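Local coordinates for putative nucleolar GTP-binding protein 1 (Plasmodium falciparum, PDB 2QU8) that binds GDP in a Ras-like GTPase domain and is probably a nucleolar GTPase involved in ribosome assembly, at residues N142-I147 with K176-K180. Sequence-based numbering, arbitrary orientation.
Sequences NKSIVI and KNPIK
Ile145 lies alongside Ile179, the two side chains pointing the same way from paired positions on adjacent strands, with CB of Ile145 3.7 Å from CG1 of Ile179. At its other end Ile145 reaches back toward the loop: CG1 stands beside the backbone N (chi1 -58°), and the extended second torsion (chi2 166°) carries CD1 on to within 3.7 Å of CG of Asn177. Ile147 joins the same apolar patch through CG1, which meets CD1 of Ile179 at 4.2 Å, and Phe133 of helix 126-137 touches all three isoleucines.

Beneath this face the backbones are laced as a parallel ladder. Ile145 brackets Ile179, its N donating a hydrogen bond to O of Pro178 and its O accepting one from N of Lys180 at 3.1 Å; N of Ile147 then donates to O of Lys180 at 2.8 Å. CA of Ile179 also leans on O of Ile145 in a C-H...O contact.

Where the ladder runs out, a side chain continues it. ND2 of Asn177 donates to O of Lys143 at 3.0 Å, meeting a lone pair in the carbonyl plane, with the oxygen nearly in the plane of the Asn177 amide; a weak second bond to O of Phe140 also holds that amide. On the other face OG of Ser144 sits 3.2 Å from CG of Pro178, while Leu202 of helix 192-222 touches Ser144, Val146 and Lys180.

Joined by helix 162-174, strands 145-150 and 179-183 form a parallel beta-alpha-beta unit at one edge of the sheet, with helices on both faces: the three-layer alpha/beta architecture of the Ras-like P-loop GTPases.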
loop_
_atom_site.group_PDB
_atom_site.type_symbol
_atom_site.label_atom_id
_atom_site.label_comp_id
_atom_site.label_asym_id
_atom_site.label_seq_id
_atom_site.Cartn_x
_atom_site.Cartn_y
_atom_site.Cartn_z
ATOM N N ASN A 142 -0.122 -9.776 -8.416
ATOM C CA ASN A 142 -0.232 -10.325 -7.073
ATOM C C ASN A 142 0.999 -9.996 -6.238
ATOM O O ASN A 142 1.959 -10.770 -6.174
ATOM C CB ASN A 142 -0.492 -11.835 -7.120
ATOM C CG ASN A 142 -1.607 -12.269 -6.177
ATOM O OD1 ASN A 142 -2.658 -11.629 -6.099
ATOM N ND2 ASN A 142 -1.384 -13.370 -5.463
ATOM N N LYS A 143 0.961 -8.819 -5.623
ATOM C CA LYS A 143 2.006 -8.347 -4.721
ATOM C C LYS A 143 1.576 -8.549 -3.277
ATOM O O LYS A 143 0.412 -8.841 -2.998
ATOM C CB LYS A 143 2.255 -6.853 -4.939
ATOM C CG LYS A 143 2.750 -6.485 -6.301
ATOM C CD LYS A 143 2.860 -4.982 -6.431
ATOM C CE LYS A 143 3.996 -4.608 -7.364
ATOM N NZ LYS A 143 4.016 -5.436 -8.613
ATOM N N SER A 144 2.524 -8.383 -2.365
ATOM C CA SER A 144 2.223 -8.295 -0.947
ATOM C C SER A 144 1.471 -7.011 -0.609
ATOM O O SER A 144 1.614 -5.995 -1.290
ATOM C CB SER A 144 3.504 -8.374 -0.132
ATOM O OG SER A 144 3.790 -9.721 0.185
ATOM N N ILE A 145 0.663 -7.080 0.446
ATOM C CA ILE A 145 -0.141 -5.952 0.908
ATOM C C ILE A 145 -0.062 -5.850 2.419
ATOM O O ILE A 145 -0.180 -6.855 3.125
ATOM C CB ILE A 145 -1.641 -6.097 0.482
ATOM C CG1 ILE A 145 -1.772 -6.226 -1.043
ATOM C CG2 ILE A 145 -2.490 -4.919 1.024
ATOM C CD1 ILE A 145 -3.133 -6.713 -1.541
ATOM N N VAL A 146 0.156 -4.643 2.921
ATOM C CA VAL A 146 -0.082 -4.369 4.329
ATOM C C VAL A 146 -1.381 -3.568 4.417
ATOM O O VAL A 146 -1.560 -2.594 3.687
ATOM C CB VAL A 146 1.092 -3.602 4.991
ATOM C CG1 VAL A 146 0.792 -3.296 6.449
ATOM C CG2 VAL A 146 2.389 -4.400 4.875
ATOM N N ILE A 147 -2.296 -4.001 5.284
ATOM C CA ILE A 147 -3.484 -3.207 5.578
ATOM C C ILE A 147 -3.159 -2.368 6.796
ATOM O O ILE A 147 -2.890 -2.905 7.875
ATOM C CB ILE A 147 -4.757 -4.066 5.869
ATOM C CG1 ILE A 147 -5.058 -5.054 4.732
ATOM C CG2 ILE A 147 -5.961 -3.166 6.158
ATOM C CD1 ILE A 147 -5.514 -4.440 3.429
ATOM N N LYS A 176 -5.805 -13.567 -2.249
ATOM C CA LYS A 176 -4.743 -14.521 -2.574
ATOM C C LYS A 176 -3.362 -13.948 -2.250
ATOM O O LYS A 176 -2.425 -14.701 -1.963
ATOM C CB LYS A 176 -4.823 -14.951 -4.045
ATOM C CG LYS A 176 -6.214 -15.408 -4.473
ATOM C CD LYS A 176 -6.163 -16.509 -5.518
ATOM C CE LYS A 176 -7.541 -17.134 -5.704
ATOM N NZ LYS A 176 -7.458 -18.455 -6.379
ATOM N N ASN A 177 -3.250 -12.618 -2.297
ATOM C CA ASN A 177 -2.030 -11.906 -1.914
ATOM C C ASN A 177 -1.634 -12.219 -0.471
ATOM O O ASN A 177 -2.505 -12.365 0.389
ATOM C CB ASN A 177 -2.213 -10.385 -2.048
ATOM C CG ASN A 177 -2.960 -9.977 -3.313
ATOM O OD1 ASN A 177 -4.171 -10.177 -3.430
ATOM N ND2 ASN A 177 -2.242 -9.371 -4.250
ATOM N N PRO A 178 -0.322 -12.349 -0.199
ATOM C CA PRO A 178 0.127 -12.369 1.194
ATOM C C PRO A 178 -0.140 -11.014 1.868
ATOM O O PRO A 178 0.200 -9.966 1.315
ATOM C CB PRO A 178 1.628 -12.661 1.086
ATOM C CG PRO A 178 2.002 -12.312 -0.299
ATOM C CD PRO A 178 0.790 -12.514 -1.149
ATOM N N ILE A 179 -0.770 -11.050 3.040
ATOM C CA ILE A 179 -1.269 -9.847 3.695
ATOM C C ILE A 179 -0.880 -9.786 5.165
ATOM O O ILE A 179 -0.979 -10.786 5.876
ATOM C CB ILE A 179 -2.821 -9.720 3.540
ATOM C CG1 ILE A 179 -3.163 -9.031 2.219
ATOM C CG2 ILE A 179 -3.458 -8.952 4.711
ATOM C CD1 ILE A 179 -4.534 -8.378 2.196
ATOM N N LYS A 180 -0.442 -8.606 5.609
ATOM C CA LYS A 180 -0.241 -8.336 7.034
ATOM C C LYS A 180 -1.057 -7.124 7.491
ATOM O O LYS A 180 -1.449 -6.289 6.673
ATOM C CB LYS A 180 1.250 -8.133 7.359
ATOM C CG LYS A 180 2.153 -9.342 7.093
ATOM C CD LYS A 180 1.686 -10.594 7.841
ATOM C CE LYS A 180 2.234 -11.869 7.199
ATOM N NZ LYS A 180 1.636 -13.123 7.782
#